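PDB 6KD0: vibralactone Cyclase from Boreostereum vibrans, which catalyses the cyclization that forms the fused bicyclic beta-lactone of vibralactone, using an alpha/beta-hydrolase scaffold. Local coordinates for residues L98-H102 and D148-L153; H79-Y83 and Y111-D115; M303-P307 and K325-E329. All coordinates share one frame. Residue numbers count along the deposited sequence, not the author numbering.

Contact 1: residues L98-H102 and D148-L153; sequences LYWVH and DVYAGL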
# COMPACT_ATOMS: atom_id res chain seq x y z
N LEU A 98 2.67 2.10 -13.19
CA LEU A 98 2.61 1.94 -11.74
C LEU A 98 1.14 1.85 -11.31
O LEU A 98 0.36 2.76 -11.59
CB LEU A 98 3.27 3.12 -11.03
CG LEU A 98 3.09 3.16 -9.51
CD1 LEU A 98 3.89 2.05 -8.82
CD2 LEU A 98 3.48 4.53 -8.95
N TYR A 99 0.78 0.77 -10.63
CA TYR A 99 -0.60 0.56 -10.18
C TYR A 99 -0.61 0.67 -8.66
O TYR A 99 0.01 -0.16 -7.98
CB TYR A 99 -1.11 -0.80 -10.65
CG TYR A 99 -2.55 -1.08 -10.32
CD1 TYR A 99 -3.56 -0.62 -11.17
CD2 TYR A 99 -2.90 -1.85 -9.22
CE1 TYR A 99 -4.88 -0.88 -10.91
CE2 TYR A 99 -4.25 -2.11 -8.94
CZ TYR A 99 -5.23 -1.62 -9.81
OH TYR A 99 -6.56 -1.88 -9.59
N TRP A 100 -1.29 1.68 -8.13
CA TRP A 100 -1.19 2.07 -6.73
C TRP A 100 -2.50 1.77 -6.00
O TRP A 100 -3.58 2.13 -6.49
CB TRP A 100 -0.84 3.56 -6.61
CG TRP A 100 -0.92 4.04 -5.21
CD1 TRP A 100 -2.04 4.51 -4.57
CD2 TRP A 100 0.12 4.01 -4.23
NE1 TRP A 100 -1.74 4.80 -3.26
CE2 TRP A 100 -0.42 4.52 -3.03
CE3 TRP A 100 1.47 3.64 -4.26
CZ2 TRP A 100 0.34 4.65 -1.86
CZ3 TRP A 100 2.22 3.77 -3.09
CH2 TRP A 100 1.64 4.27 -1.91
N VAL A 101 -2.39 1.12 -4.83
CA VAL A 101 -3.56 0.74 -4.03
C VAL A 101 -3.52 1.48 -2.70
O VAL A 101 -2.66 1.20 -1.84
CB VAL A 101 -3.62 -0.77 -3.81
CG1 VAL A 101 -5.02 -1.16 -3.29
CG2 VAL A 101 -3.28 -1.50 -5.09
N HIS A 102 -4.51 2.35 -2.49
CA HIS A 102 -4.54 3.24 -1.34
C HIS A 102 -4.86 2.50 -0.03
O HIS A 102 -5.37 1.37 -0.02
CB HIS A 102 -5.56 4.37 -1.58
CG HIS A 102 -6.98 3.93 -1.47
ND1 HIS A 102 -7.59 3.66 -0.27
CD2 HIS A 102 -7.92 3.71 -2.43
CE1 HIS A 102 -8.84 3.27 -0.48
NE2 HIS A 102 -9.06 3.30 -1.78
N ASP A 148 -12.03 -6.06 -6.73
CA ASP A 148 -11.99 -4.77 -7.43
C ASP A 148 -10.56 -4.37 -7.78
O ASP A 148 -10.29 -3.90 -8.89
CB ASP A 148 -12.62 -3.66 -6.60
CG ASP A 148 -14.15 -3.78 -6.49
OD1 ASP A 148 -14.77 -4.66 -7.13
OD2 ASP A 148 -14.73 -2.96 -5.75
N VAL A 149 -9.65 -4.53 -6.83
CA VAL A 149 -8.24 -4.20 -7.09
C VAL A 149 -7.72 -5.03 -8.25
O VAL A 149 -7.01 -4.53 -9.14
CB VAL A 149 -7.41 -4.41 -5.81
CG1 VAL A 149 -5.91 -4.34 -6.11
CG2 VAL A 149 -7.81 -3.37 -4.73
N TYR A 150 -8.11 -6.30 -8.29
CA TYR A 150 -7.64 -7.18 -9.36
C TYR A 150 -8.25 -6.80 -10.70
O TYR A 150 -7.56 -6.80 -11.73
CB TYR A 150 -7.96 -8.63 -9.02
CG TYR A 150 -7.20 -9.61 -9.88
CD1 TYR A 150 -5.82 -9.73 -9.76
CD2 TYR A 150 -7.86 -10.44 -10.77
CE1 TYR A 150 -5.13 -10.65 -10.53
CE2 TYR A 150 -7.17 -11.36 -11.54
CZ TYR A 150 -5.82 -11.45 -11.41
OH TYR A 150 -5.14 -12.38 -12.17
N ALA A 151 -9.55 -6.52 -10.72
CA ALA A 151 -10.18 -6.07 -11.96
C ALA A 151 -9.51 -4.81 -12.50
O ALA A 151 -9.29 -4.67 -13.71
CB ALA A 151 -11.67 -5.84 -11.73
N GLY A 152 -9.17 -3.88 -11.60
CA GLY A 152 -8.48 -2.68 -12.01
C GLY A 152 -7.10 -2.98 -12.57
O GLY A 152 -6.65 -2.32 -13.51
N LEU A 153 -6.41 -3.97 -11.98
CA LEU A 153 -5.08 -4.35 -12.45
C LEU A 153 -5.17 -4.93 -13.86
O LEU A 153 -4.35 -4.61 -14.73
CB LEU A 153 -4.45 -5.36 -11.49
CG LEU A 153 -3.00 -5.79 -11.76
CD1 LEU A 153 -2.07 -4.59 -11.61
CD2 LEU A 153 -2.56 -6.94 -10.85
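This is a buried strand-to-helix packing contact, in which helix 144-158 lies against one face of the central sheet at strand 97-101. The axes of 98-101 and 148-153 approach to 10.0 Å and run nearly antiparallel, at 165°. Tyr-99 does most of the work: with chi1 in the t well its ring reaches out to the helix, and its OH gives a weak hydrogen bond to the carbonyl O of Val-149 (2.7 Å). That same carbonyl already accepts the helical bond from Leu-153 N at 3.0 Å. The hydroxyl can come so close because position 152 is a glycine, whose CA lies 3.2 Å from Tyr-99 OH; a CB there would clash. Leu-153 covers one ring face, its CA 4.0 Å from the ring centroid in a CH-pi contact and its CD1 3.7 Å from Tyr-99 CD2. One helical turn before Leu-153, Val-149 CG2 meets Val-101 CG1 at 3.8 Å. Val-101 also touches the probable nucleophile elbow around Ser-177, the feature that distinguishes the alpha/beta-hydrolase fold.

Contact 2: residues H79-Y83 and Y111-D115; sequences HVRTY and YEMDD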
# COMPACT_ATOMS: atom_id res chain seq x y z
N HIS A 79 -14.39 3.77 -10.16
CA HIS A 79 -13.60 4.91 -10.62
C HIS A 79 -12.11 4.58 -10.60
O HIS A 79 -11.60 4.00 -9.62
CB HIS A 79 -13.88 6.13 -9.75
CG HIS A 79 -12.93 7.26 -9.98
ND1 HIS A 79 -12.22 7.86 -8.96
CD2 HIS A 79 -12.56 7.89 -11.12
CE1 HIS A 79 -11.47 8.83 -9.46
NE2 HIS A 79 -11.64 8.86 -10.77
N VAL A 80 -11.42 4.96 -11.67
CA VAL A 80 -9.98 4.77 -11.83
C VAL A 80 -9.40 6.11 -12.25
O VAL A 80 -9.97 6.78 -13.12
CB VAL A 80 -9.69 3.69 -12.90
CG1 VAL A 80 -8.23 3.66 -13.23
CG2 VAL A 80 -10.19 2.32 -12.45
N ARG A 81 -8.30 6.52 -11.64
CA ARG A 81 -7.61 7.72 -12.10
C ARG A 81 -6.22 7.36 -12.58
O ARG A 81 -5.50 6.58 -11.93
CB ARG A 81 -7.53 8.77 -10.99
CG ARG A 81 -6.60 9.94 -11.31
CD ARG A 81 -6.85 11.13 -10.37
NE ARG A 81 -8.04 11.87 -10.74
CZ ARG A 81 -8.35 13.08 -10.30
NH1 ARG A 81 -7.55 13.71 -9.45
NH2 ARG A 81 -9.47 13.66 -10.71
N THR A 82 -5.82 7.94 -13.71
CA THR A 82 -4.50 7.74 -14.29
C THR A 82 -3.76 9.08 -14.31
O THR A 82 -4.37 10.14 -14.52
CB THR A 82 -4.56 7.14 -15.70
OG1 THR A 82 -5.20 8.06 -16.60
CG2 THR A 82 -5.34 5.83 -15.69
N TYR A 83 -2.46 8.99 -14.08
CA TYR A 83 -1.54 10.11 -13.90
C TYR A 83 -0.48 9.92 -14.98
O TYR A 83 0.31 8.96 -14.91
CB TYR A 83 -0.91 10.10 -12.50
CG TYR A 83 -1.90 10.13 -11.35
CD1 TYR A 83 -2.61 8.98 -10.99
CD2 TYR A 83 -2.12 11.29 -10.62
CE1 TYR A 83 -3.52 9.00 -9.96
CE2 TYR A 83 -3.04 11.32 -9.58
CZ TYR A 83 -3.73 10.16 -9.25
OH TYR A 83 -4.65 10.18 -8.23
N TYR A 111 -9.03 7.53 -4.22
CA TYR A 111 -7.84 8.10 -4.88
C TYR A 111 -7.36 9.42 -4.25
O TYR A 111 -6.18 9.79 -4.40
CB TYR A 111 -8.15 8.32 -6.36
CG TYR A 111 -9.05 9.53 -6.53
CD1 TYR A 111 -10.42 9.44 -6.28
CD2 TYR A 111 -8.53 10.78 -6.88
CE1 TYR A 111 -11.26 10.57 -6.39
CE2 TYR A 111 -9.35 11.90 -7.00
CZ TYR A 111 -10.70 11.78 -6.75
OH TYR A 111 -11.50 12.90 -6.87
N GLU A 112 -8.23 10.15 -3.53
CA GLU A 112 -7.83 11.45 -3.00
C GLU A 112 -6.63 11.33 -2.06
O GLU A 112 -5.74 12.19 -2.08
CB GLU A 112 -8.99 12.11 -2.27
CG GLU A 112 -10.08 12.58 -3.19
CD GLU A 112 -11.27 13.09 -2.42
OE1 GLU A 112 -11.12 14.10 -1.71
OE2 GLU A 112 -12.35 12.47 -2.52
N MET A 113 -6.55 10.21 -1.33
CA MET A 113 -5.48 9.99 -0.36
C MET A 113 -4.11 10.21 -0.96
O MET A 113 -3.24 10.84 -0.34
CB MET A 113 -5.58 8.58 0.19
CG MET A 113 -6.74 8.39 1.14
SD MET A 113 -6.93 6.64 1.48
CE MET A 113 -7.54 6.68 3.16
N ASP A 114 -3.88 9.70 -2.17
CA ASP A 114 -2.52 9.73 -2.69
C ASP A 114 -2.44 10.58 -3.94
O ASP A 114 -1.41 10.57 -4.63
CB ASP A 114 -2.02 8.30 -2.95
CG ASP A 114 -2.18 7.42 -1.73
OD1 ASP A 114 -1.43 7.64 -0.74
OD2 ASP A 114 -3.06 6.53 -1.74
N ASP A 115 -3.49 11.35 -4.21
CA ASP A 115 -3.56 12.06 -5.48
C ASP A 115 -2.33 12.94 -5.71
O ASP A 115 -1.63 12.81 -6.73
CB ASP A 115 -4.85 12.88 -5.52
CG ASP A 115 -5.16 13.44 -6.89
OD1 ASP A 115 -5.38 12.64 -7.83
OD2 ASP A 115 -5.20 14.67 -7.02
O HOH W 1 -4.48 8.56 -5.92
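In this alpha/beta-hydrolase fold, the loop leading from strand 97-101 into helix 115-125 is tied to strand 76-85 by a polar cluster centred on Asp-115. Its OD1 takes two bonds from the strand: a salt bridge from Arg-81 NH1 at 2.9 Å and a short hydrogen bond from Tyr-83 OH at 2.6 Å. The other oxygen, OD2, is engaged by Arg-119 of the same helix, so both carboxylate oxygens are satisfied. Arg-81 in turn uses NE to bind Asp-68 on the neighbouring strand 64-73, while CE2 of Tyr-111 sits over one face of its guanidinium, 3.5 Å from Arg-81 NH1. His-79 is held at both ring nitrogens, NE2 by Asp-68 and ND1 by Asp-133, and presents its edge to the face of Tyr-111 in an offset T-shaped pair, centroids 4.8 Å apart and planes at 82°. Tyr-83 OH and the Tyr-111 carbonyl, 4.1 Å apart, are bridged by a water that donates to both, at 2.8 Å to Tyr-83 OH and 2.6 Å to Tyr-111 O.

Contact 3: residues M303-P307 and K325-E329; sequences MTMYP and KFQEE
Residues 303-307 form an extended strand (phi/psi near -120/130 through Met-305, with psi falling to 94° at Tyr-306) and 325-329 a regular helical turn. Their axes lie 11.0 Å apart at closest approach and run antiparallel, at 176°. In register, the CA of Thr-304 sits 8.6 Å from that of Glu-329, and the CA of Tyr-306 8.2 Å from that of Phe-326. Thr-304 and Tyr-306, both chi1 m, point their CA-CB bonds toward the helix; Met-303 and Met-305 point away, to the face packed by helix 284-296. The C-terminal helix 321-338 thus covers the edge strand 301-307 of the alpha/beta-hydrolase sheet on the face opposite helix 284-296, completing the three-layer sandwich. Polar contacts converge on Glu-329, extended with chi1 and chi2 t: its OE1 accepts from Thr-304 OG1 at 2.9 Å, and its OE2 accepts a weak hydrogen bond from Tyr-306 OH at 2.8 Å. Among the aromatics, Phe-326 (chi1 t) turns its edge to the face of Tyr-306, centroids 4.8 Å apart and planes at 55°, with Tyr-306 CE1 3.6 Å from Phe-326 CD2. At the exposed border, Lys-325 CG lies 4.0 Å from Tyr-306 OH.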
# COMPACT_ATOMS: atom_id res chain seq x y z
N MET A 303 14.16 -4.71 2.38
CA MET A 303 13.40 -4.32 3.55
C MET A 303 13.96 -2.99 4.03
O MET A 303 15.18 -2.78 3.98
CB MET A 303 13.51 -5.40 4.63
CG MET A 303 13.32 -4.95 6.06
SD MET A 303 11.59 -4.64 6.43
CE MET A 303 10.86 -6.19 5.90
N THR A 304 13.08 -2.09 4.45
CA THR A 304 13.48 -0.84 5.11
C THR A 304 12.64 -0.70 6.36
O THR A 304 11.41 -0.72 6.27
CB THR A 304 13.26 0.38 4.22
OG1 THR A 304 13.97 0.20 2.99
CG2 THR A 304 13.77 1.61 4.93
N MET A 305 13.30 -0.53 7.50
CA MET A 305 12.63 -0.38 8.79
C MET A 305 12.77 1.04 9.31
O MET A 305 13.88 1.60 9.34
CB MET A 305 13.19 -1.39 9.80
CG MET A 305 12.70 -1.17 11.23
SD MET A 305 10.92 -1.44 11.47
CE MET A 305 10.78 -3.22 11.16
N TYR A 306 11.66 1.65 9.73
CA TYR A 306 11.65 2.95 10.40
C TYR A 306 11.36 2.75 11.88
O TYR A 306 10.19 2.67 12.29
CB TYR A 306 10.63 3.89 9.76
CG TYR A 306 11.15 4.50 8.49
CD1 TYR A 306 11.29 3.74 7.34
CD2 TYR A 306 11.54 5.84 8.45
CE1 TYR A 306 11.79 4.29 6.18
CE2 TYR A 306 12.04 6.40 7.28
CZ TYR A 306 12.16 5.63 6.16
OH TYR A 306 12.67 6.17 5.00
N PRO A 307 12.39 2.64 12.73
CA PRO A 307 12.14 2.41 14.15
C PRO A 307 11.52 3.63 14.83
O PRO A 307 11.73 4.77 14.41
CB PRO A 307 13.53 2.10 14.73
CG PRO A 307 14.52 2.45 13.69
CD PRO A 307 13.82 2.60 12.37
N LYS A 325 11.53 11.72 4.39
CA LYS A 325 12.51 10.70 4.00
C LYS A 325 11.81 9.40 3.67
O LYS A 325 12.19 8.70 2.72
CB LYS A 325 13.54 10.51 5.11
CG LYS A 325 14.70 9.62 4.70
CD LYS A 325 15.82 9.63 5.73
CE LYS A 325 16.88 8.57 5.42
NZ LYS A 325 16.96 7.55 6.51
N PHE A 326 10.77 9.06 4.44
CA PHE A 326 9.96 7.88 4.13
C PHE A 326 9.38 7.97 2.72
O PHE A 326 9.42 7.00 1.95
CB PHE A 326 8.84 7.74 5.18
CG PHE A 326 8.11 6.41 5.13
CD1 PHE A 326 7.13 6.16 4.18
CD2 PHE A 326 8.40 5.42 6.06
CE1 PHE A 326 6.45 4.92 4.14
CE2 PHE A 326 7.73 4.19 6.03
CZ PHE A 326 6.76 3.95 5.07
N GLN A 327 8.84 9.13 2.34
CA GLN A 327 8.29 9.23 0.98
C GLN A 327 9.40 9.17 -0.07
O GLN A 327 9.24 8.54 -1.12
CB GLN A 327 7.45 10.49 0.80
CG GLN A 327 6.76 10.55 -0.56
CD GLN A 327 5.73 9.43 -0.76
OE1 GLN A 327 5.31 8.76 0.19
NE2 GLN A 327 5.31 9.24 -2.00
N GLU A 328 10.55 9.79 0.22
CA GLU A 328 11.69 9.74 -0.70
C GLU A 328 12.17 8.31 -0.90
O GLU A 328 12.50 7.91 -2.02
CB GLU A 328 12.83 10.62 -0.19
CG GLU A 328 12.56 12.12 -0.27
CD GLU A 328 13.57 12.93 0.55
OE1 GLU A 328 14.61 12.35 0.96
OE2 GLU A 328 13.32 14.13 0.79
N GLU A 329 12.22 7.53 0.18
CA GLU A 329 12.65 6.14 0.07
C GLU A 329 11.58 5.27 -0.60
O GLU A 329 11.93 4.29 -1.27
CB GLU A 329 13.01 5.59 1.44
CG GLU A 329 13.52 4.15 1.39
CD GLU A 329 14.45 3.81 2.54
OE1 GLU A 329 15.19 2.80 2.42
OE2 GLU A 329 14.43 4.54 3.56

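How the contacts relate
All three contacts are built on the same mixed eight-stranded sheet. Strands 76-85 and 97-101, of contacts 2 and 1, are consecutive in sequence but separated in the sheet by strand 128-132, whereas strand 301-307 of contact 3 forms the far edge. The segments of contacts 1 and 2 alternate along the chain; their centres are about 11 Å apart, and they touch where Trp-100 NE1 meets Asp-114 OD2 at 2.6 Å, a probable hydrogen bond. Contact 3 follows later in sequence, its centre about 23 Å from each of the others. Helices and a loop are thereby fixed to one half and the far edge of the sheet that carries the probable Ser-177, His-311, Asp-281 triad.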